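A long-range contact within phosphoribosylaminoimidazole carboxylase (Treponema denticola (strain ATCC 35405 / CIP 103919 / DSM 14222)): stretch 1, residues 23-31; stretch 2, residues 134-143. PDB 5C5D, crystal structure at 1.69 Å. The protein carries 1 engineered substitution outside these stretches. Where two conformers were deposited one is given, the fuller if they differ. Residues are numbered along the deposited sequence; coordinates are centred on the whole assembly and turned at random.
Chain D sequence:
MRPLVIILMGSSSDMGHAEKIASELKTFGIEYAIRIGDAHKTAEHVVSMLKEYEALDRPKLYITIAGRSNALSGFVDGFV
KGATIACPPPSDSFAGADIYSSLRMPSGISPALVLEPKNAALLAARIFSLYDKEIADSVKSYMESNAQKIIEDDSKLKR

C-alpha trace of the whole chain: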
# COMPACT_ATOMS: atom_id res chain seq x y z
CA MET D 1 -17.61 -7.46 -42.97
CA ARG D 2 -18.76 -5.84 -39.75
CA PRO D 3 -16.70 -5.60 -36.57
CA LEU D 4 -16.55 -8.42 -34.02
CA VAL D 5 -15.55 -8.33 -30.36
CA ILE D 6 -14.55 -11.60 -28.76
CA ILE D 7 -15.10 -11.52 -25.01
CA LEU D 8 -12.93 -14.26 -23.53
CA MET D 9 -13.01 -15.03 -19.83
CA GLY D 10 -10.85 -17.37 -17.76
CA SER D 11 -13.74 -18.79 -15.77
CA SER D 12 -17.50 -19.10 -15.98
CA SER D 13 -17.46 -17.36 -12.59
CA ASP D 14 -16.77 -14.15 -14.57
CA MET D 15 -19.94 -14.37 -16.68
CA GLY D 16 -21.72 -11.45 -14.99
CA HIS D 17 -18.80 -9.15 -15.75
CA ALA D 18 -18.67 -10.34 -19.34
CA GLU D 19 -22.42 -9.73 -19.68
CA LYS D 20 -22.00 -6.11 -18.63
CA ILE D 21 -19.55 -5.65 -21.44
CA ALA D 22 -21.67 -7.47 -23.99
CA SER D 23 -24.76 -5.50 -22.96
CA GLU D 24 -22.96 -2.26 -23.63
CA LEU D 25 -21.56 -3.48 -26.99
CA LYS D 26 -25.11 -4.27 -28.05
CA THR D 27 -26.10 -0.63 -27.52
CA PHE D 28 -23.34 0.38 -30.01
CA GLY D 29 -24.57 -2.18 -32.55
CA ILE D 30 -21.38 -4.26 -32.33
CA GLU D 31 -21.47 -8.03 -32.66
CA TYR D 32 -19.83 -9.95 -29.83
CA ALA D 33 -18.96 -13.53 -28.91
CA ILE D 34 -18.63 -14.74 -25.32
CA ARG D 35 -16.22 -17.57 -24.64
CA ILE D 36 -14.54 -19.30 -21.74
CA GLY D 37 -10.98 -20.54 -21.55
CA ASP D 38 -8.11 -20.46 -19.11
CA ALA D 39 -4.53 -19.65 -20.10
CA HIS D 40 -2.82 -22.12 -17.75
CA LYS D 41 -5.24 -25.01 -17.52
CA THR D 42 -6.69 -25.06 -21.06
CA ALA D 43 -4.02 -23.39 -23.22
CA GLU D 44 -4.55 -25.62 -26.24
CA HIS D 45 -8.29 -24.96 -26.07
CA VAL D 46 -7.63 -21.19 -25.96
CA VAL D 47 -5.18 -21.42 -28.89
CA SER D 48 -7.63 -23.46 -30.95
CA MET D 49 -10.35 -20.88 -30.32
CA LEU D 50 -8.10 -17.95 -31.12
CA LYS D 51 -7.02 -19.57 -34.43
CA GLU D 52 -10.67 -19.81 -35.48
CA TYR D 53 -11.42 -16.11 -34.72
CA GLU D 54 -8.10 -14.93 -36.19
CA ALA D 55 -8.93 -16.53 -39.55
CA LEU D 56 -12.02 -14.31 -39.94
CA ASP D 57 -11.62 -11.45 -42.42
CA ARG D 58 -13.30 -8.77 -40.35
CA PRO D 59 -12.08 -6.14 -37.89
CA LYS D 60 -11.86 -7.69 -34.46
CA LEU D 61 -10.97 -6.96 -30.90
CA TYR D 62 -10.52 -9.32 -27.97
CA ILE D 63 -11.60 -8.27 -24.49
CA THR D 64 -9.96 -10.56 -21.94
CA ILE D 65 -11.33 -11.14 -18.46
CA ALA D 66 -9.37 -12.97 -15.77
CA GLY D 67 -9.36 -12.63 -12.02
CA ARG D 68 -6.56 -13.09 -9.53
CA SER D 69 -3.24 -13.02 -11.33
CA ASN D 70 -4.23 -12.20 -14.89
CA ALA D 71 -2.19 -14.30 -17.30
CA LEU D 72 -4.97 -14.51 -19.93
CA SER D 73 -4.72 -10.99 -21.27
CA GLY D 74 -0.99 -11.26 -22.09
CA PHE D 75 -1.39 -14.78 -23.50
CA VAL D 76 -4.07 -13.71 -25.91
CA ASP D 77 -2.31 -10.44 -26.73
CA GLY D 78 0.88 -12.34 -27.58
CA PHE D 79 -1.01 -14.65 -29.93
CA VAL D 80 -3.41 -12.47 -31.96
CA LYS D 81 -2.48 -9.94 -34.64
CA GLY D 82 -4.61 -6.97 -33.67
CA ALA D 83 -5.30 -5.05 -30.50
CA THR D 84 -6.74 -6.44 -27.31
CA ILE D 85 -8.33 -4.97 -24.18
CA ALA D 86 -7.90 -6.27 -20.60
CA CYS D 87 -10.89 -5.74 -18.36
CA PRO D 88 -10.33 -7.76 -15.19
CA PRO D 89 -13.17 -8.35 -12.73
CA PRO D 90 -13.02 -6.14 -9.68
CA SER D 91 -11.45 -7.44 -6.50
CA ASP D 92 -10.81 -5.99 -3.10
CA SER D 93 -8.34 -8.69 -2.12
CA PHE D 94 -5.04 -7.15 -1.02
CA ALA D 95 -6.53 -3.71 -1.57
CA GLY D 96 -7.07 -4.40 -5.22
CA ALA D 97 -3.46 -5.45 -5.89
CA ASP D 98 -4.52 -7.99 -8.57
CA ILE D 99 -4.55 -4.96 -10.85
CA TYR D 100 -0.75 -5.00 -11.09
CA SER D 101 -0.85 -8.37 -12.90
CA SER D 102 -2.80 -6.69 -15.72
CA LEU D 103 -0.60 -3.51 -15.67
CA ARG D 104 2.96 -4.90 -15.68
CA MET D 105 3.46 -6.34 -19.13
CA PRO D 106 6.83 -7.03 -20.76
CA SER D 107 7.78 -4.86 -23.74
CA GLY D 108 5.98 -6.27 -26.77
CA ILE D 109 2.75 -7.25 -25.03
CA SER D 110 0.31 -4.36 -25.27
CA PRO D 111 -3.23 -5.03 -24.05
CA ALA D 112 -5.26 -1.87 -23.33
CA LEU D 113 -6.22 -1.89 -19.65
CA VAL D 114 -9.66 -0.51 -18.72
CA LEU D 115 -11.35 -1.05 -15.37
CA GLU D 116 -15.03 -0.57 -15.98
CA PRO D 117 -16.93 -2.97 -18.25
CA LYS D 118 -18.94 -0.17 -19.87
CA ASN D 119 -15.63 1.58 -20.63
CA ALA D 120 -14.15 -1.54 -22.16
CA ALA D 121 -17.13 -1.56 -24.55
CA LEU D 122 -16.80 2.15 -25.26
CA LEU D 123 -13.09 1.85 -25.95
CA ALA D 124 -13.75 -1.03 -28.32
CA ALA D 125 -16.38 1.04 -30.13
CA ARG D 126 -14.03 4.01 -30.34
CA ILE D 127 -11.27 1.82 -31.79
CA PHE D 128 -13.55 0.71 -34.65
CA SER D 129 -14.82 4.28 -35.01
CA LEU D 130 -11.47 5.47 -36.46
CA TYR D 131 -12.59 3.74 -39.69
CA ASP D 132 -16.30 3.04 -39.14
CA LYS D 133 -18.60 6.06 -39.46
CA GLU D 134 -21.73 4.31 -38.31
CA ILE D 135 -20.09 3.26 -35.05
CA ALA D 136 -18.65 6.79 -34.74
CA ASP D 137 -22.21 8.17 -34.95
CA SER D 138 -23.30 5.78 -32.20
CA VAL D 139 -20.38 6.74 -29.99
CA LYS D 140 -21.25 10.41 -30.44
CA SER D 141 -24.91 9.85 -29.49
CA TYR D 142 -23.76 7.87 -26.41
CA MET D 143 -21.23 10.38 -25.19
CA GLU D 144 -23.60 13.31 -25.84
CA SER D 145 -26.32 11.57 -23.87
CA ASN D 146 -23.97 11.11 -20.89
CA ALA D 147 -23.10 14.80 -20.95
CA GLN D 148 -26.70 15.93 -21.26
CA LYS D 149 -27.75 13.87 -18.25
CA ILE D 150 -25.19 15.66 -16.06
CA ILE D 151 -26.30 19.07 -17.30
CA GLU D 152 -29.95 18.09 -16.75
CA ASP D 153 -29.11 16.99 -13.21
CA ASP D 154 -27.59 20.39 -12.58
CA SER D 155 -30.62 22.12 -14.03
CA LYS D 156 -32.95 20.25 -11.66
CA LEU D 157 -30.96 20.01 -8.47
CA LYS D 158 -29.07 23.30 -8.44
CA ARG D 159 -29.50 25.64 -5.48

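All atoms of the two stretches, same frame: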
# COMPACT_ATOMS: atom_id res chain seq x y z
N SER D 23 -23.57 -6.35 -22.99
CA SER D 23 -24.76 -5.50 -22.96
C SER D 23 -24.44 -4.13 -23.54
O SER D 23 -25.22 -3.57 -24.32
CB SER D 23 -25.29 -5.36 -21.53
OG SER D 23 -25.88 -6.57 -21.10
N GLU D 24 -23.30 -3.59 -23.16
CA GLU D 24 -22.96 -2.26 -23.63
C GLU D 24 -22.58 -2.31 -25.12
O GLU D 24 -22.95 -1.41 -25.88
CB GLU D 24 -21.82 -1.67 -22.78
CG GLU D 24 -21.80 -0.16 -22.78
CD GLU D 24 -22.96 0.43 -21.99
OE1 GLU D 24 -23.77 -0.34 -21.44
OE2 GLU D 24 -23.05 1.68 -21.89
N LEU D 25 -21.89 -3.35 -25.55
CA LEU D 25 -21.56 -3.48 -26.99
C LEU D 25 -22.83 -3.55 -27.84
O LEU D 25 -22.88 -3.05 -28.96
CB LEU D 25 -20.68 -4.70 -27.25
CG LEU D 25 -19.25 -4.65 -26.73
CD1 LEU D 25 -18.63 -6.04 -26.83
CD2 LEU D 25 -18.44 -3.63 -27.48
N LYS D 26 -23.88 -4.15 -27.30
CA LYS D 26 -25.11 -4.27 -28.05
C LYS D 26 -25.73 -2.91 -28.31
O LYS D 26 -26.31 -2.70 -29.36
CB LYS D 26 -26.10 -5.17 -27.30
CG LYS D 26 -27.28 -5.58 -28.13
CD LYS D 26 -28.01 -6.75 -27.51
CE LYS D 26 -29.03 -7.33 -28.47
NZ LYS D 26 -29.69 -8.53 -27.89
N THR D 27 -25.58 -1.98 -27.36
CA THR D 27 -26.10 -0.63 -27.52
C THR D 27 -25.38 0.10 -28.67
O THR D 27 -25.99 0.94 -29.33
CB THR D 27 -25.97 0.21 -26.24
OG1 THR D 27 -24.61 0.49 -25.96
CG2 THR D 27 -26.57 -0.52 -25.05
N PHE D 28 -24.11 -0.21 -28.90
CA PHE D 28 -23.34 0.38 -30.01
C PHE D 28 -23.54 -0.33 -31.35
O PHE D 28 -23.02 0.12 -32.39
CB PHE D 28 -21.84 0.39 -29.70
CG PHE D 28 -21.46 1.24 -28.52
CD1 PHE D 28 -21.64 2.60 -28.55
CD2 PHE D 28 -20.89 0.67 -27.38
CE1 PHE D 28 -21.29 3.38 -27.46
CE2 PHE D 28 -20.53 1.45 -26.29
CZ PHE D 28 -20.73 2.80 -26.33
N GLY D 29 -24.29 -1.43 -31.34
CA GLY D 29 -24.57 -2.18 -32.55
C GLY D 29 -23.40 -3.05 -33.01
O GLY D 29 -23.23 -3.33 -34.21
N ILE D 30 -22.60 -3.49 -32.06
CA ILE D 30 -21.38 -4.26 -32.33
C ILE D 30 -21.57 -5.72 -31.95
O ILE D 30 -21.90 -6.05 -30.80
CB ILE D 30 -20.17 -3.66 -31.55
CG1 ILE D 30 -19.85 -2.26 -32.07
CG2 ILE D 30 -18.95 -4.57 -31.68
CD1 ILE D 30 -18.95 -1.44 -31.18
N GLU D 31 -21.36 -6.60 -32.92
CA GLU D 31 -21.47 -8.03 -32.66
C GLU D 31 -20.40 -8.47 -31.69
O GLU D 31 -19.23 -8.05 -31.81
CB GLU D 31 -21.36 -8.86 -33.95
CG GLU D 31 -21.62 -10.36 -33.72
CD GLU D 31 -21.57 -11.21 -34.99
OE1 GLU D 31 -21.44 -10.67 -36.11
OE2 GLU D 31 -21.65 -12.44 -34.85
N GLU D 134 -20.48 4.63 -38.96
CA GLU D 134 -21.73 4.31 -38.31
C GLU D 134 -21.49 4.11 -36.81
O GLU D 134 -22.27 4.57 -35.98
CB GLU D 134 -22.38 3.08 -38.93
CG GLU D 134 -22.91 3.36 -40.33
CD GLU D 134 -23.67 2.20 -40.92
OE1 GLU D 134 -23.78 1.15 -40.25
OE2 GLU D 134 -24.15 2.34 -42.07
N ILE D 135 -20.41 3.43 -36.46
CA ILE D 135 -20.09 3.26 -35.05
C ILE D 135 -19.69 4.62 -34.44
O ILE D 135 -20.05 4.92 -33.29
CB ILE D 135 -19.00 2.19 -34.83
CG1 ILE D 135 -19.57 0.81 -35.20
CG2 ILE D 135 -18.51 2.18 -33.39
CD1 ILE D 135 -18.52 -0.28 -35.29
N ALA D 136 -18.98 5.45 -35.21
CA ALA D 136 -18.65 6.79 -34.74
C ALA D 136 -19.90 7.61 -34.40
O ALA D 136 -19.94 8.31 -33.39
CB ALA D 136 -17.78 7.52 -35.77
N ASP D 137 -20.93 7.53 -35.25
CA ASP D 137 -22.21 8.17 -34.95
C ASP D 137 -22.83 7.68 -33.64
O ASP D 137 -23.36 8.47 -32.83
CB ASP D 137 -23.20 7.94 -36.11
CG ASP D 137 -22.82 8.68 -37.37
OD1 ASP D 137 -22.05 9.66 -37.28
OD2 ASP D 137 -23.29 8.28 -38.46
N SER D 138 -22.77 6.38 -33.42
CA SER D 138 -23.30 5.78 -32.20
C SER D 138 -22.54 6.23 -30.97
O SER D 138 -23.14 6.51 -29.92
CB SER D 138 -23.23 4.26 -32.28
OG SER D 138 -24.21 3.78 -33.16
N VAL D 139 -21.22 6.27 -31.08
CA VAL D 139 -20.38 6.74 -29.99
C VAL D 139 -20.76 8.18 -29.65
O VAL D 139 -20.85 8.55 -28.48
CB VAL D 139 -18.87 6.69 -30.33
CG1 VAL D 139 -18.03 7.53 -29.34
CG2 VAL D 139 -18.38 5.25 -30.36
N LYS D 140 -20.95 9.00 -30.67
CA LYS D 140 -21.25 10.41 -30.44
C LYS D 140 -22.59 10.56 -29.71
O LYS D 140 -22.69 11.30 -28.74
CB LYS D 140 -21.26 11.18 -31.76
CG LYS D 140 -21.68 12.62 -31.66
CD LYS D 140 -21.59 13.28 -33.05
CE LYS D 140 -22.69 14.31 -33.29
NZ LYS D 140 -22.29 15.69 -32.89
N SER D 141 -23.60 9.82 -30.15
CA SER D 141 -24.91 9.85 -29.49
C SER D 141 -24.79 9.44 -28.01
O SER D 141 -25.37 10.06 -27.12
CB SER D 141 -25.89 8.96 -30.25
OG SER D 141 -27.10 8.83 -29.53
N TYR D 142 -23.99 8.40 -27.76
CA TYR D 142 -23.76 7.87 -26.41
C TYR D 142 -23.10 8.88 -25.50
O TYR D 142 -23.54 9.12 -24.37
CB TYR D 142 -22.88 6.63 -26.53
CG TYR D 142 -22.55 5.84 -25.29
CD1 TYR D 142 -23.31 4.74 -24.92
CD2 TYR D 142 -21.41 6.13 -24.55
CE1 TYR D 142 -22.98 3.99 -23.83
CE2 TYR D 142 -21.07 5.38 -23.44
CZ TYR D 142 -21.86 4.31 -23.08
OH TYR D 142 -21.52 3.56 -21.98
N MET D 143 -22.03 9.48 -26.00
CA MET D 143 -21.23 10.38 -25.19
C MET D 143 -22.01 11.69 -25.00
O MET D 143 -21.96 12.27 -23.91
CB MET D 143 -19.83 10.56 -25.82
CG MET D 143 -18.89 9.36 -25.49
SD MET D 143 -17.21 9.44 -26.14
CE MET D 143 -16.47 10.30 -24.74
O HOH W 1 -23.15 1.40 -34.59

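Stretch 1 carries the last turn or so of a helix and the loop that follows it, and it packs against a continuous helix spanning stretch 2; the backbones come closest at Phe28 and Ser138, whose CA atoms lie 5.8 Å apart. Together the two segments bury 358 Å².

Phe28 makes the largest single contribution to the buried area, 109 Å². Its CA-to-CB bond points sideways, but chi1 in the m well (-63°) carries the ring to the second helix, where Phe28 CD1 lies 4.4 Å from Ser138 CB, near the ring plane, and Phe28 CZ lies 3.5 Å from Tyr142 CD1. CZ sits over one face of the tyrosine ring, with the two planes inclined at 49°.

The CA-to-CB bond of Tyr142 points toward stretch 1, and its t rotamer sends the phenol along the first helix to Glu24. The chi1 t, chi2 p conformation of Glu24 brings its carboxylate to meet it: Tyr142 OH donates to Glu24 OE2 in a very short 2.4 Å hydrogen bond. Thr27, chi1 p, turns its hydroxyl back, Thr27 OG1 donating to Glu24 O at 2.5 Å.

Gly29 is the first residue to leave helical phi/psi, with positive phi (78°), which favours glycine, and two bonds back into the last turn (Gly29 N to Lys26 O, 3.1 Å; Ile30 N to Leu25 O, 3.1 Å), a Schellman motif. Beyond it, Ile30 CG1 packs 4.0 Å from Ile135 CD1, both side chains m,t. A water bridges Phe28 O (2.5 Å from the water O) and Ser138 OG (3.0 Å from it).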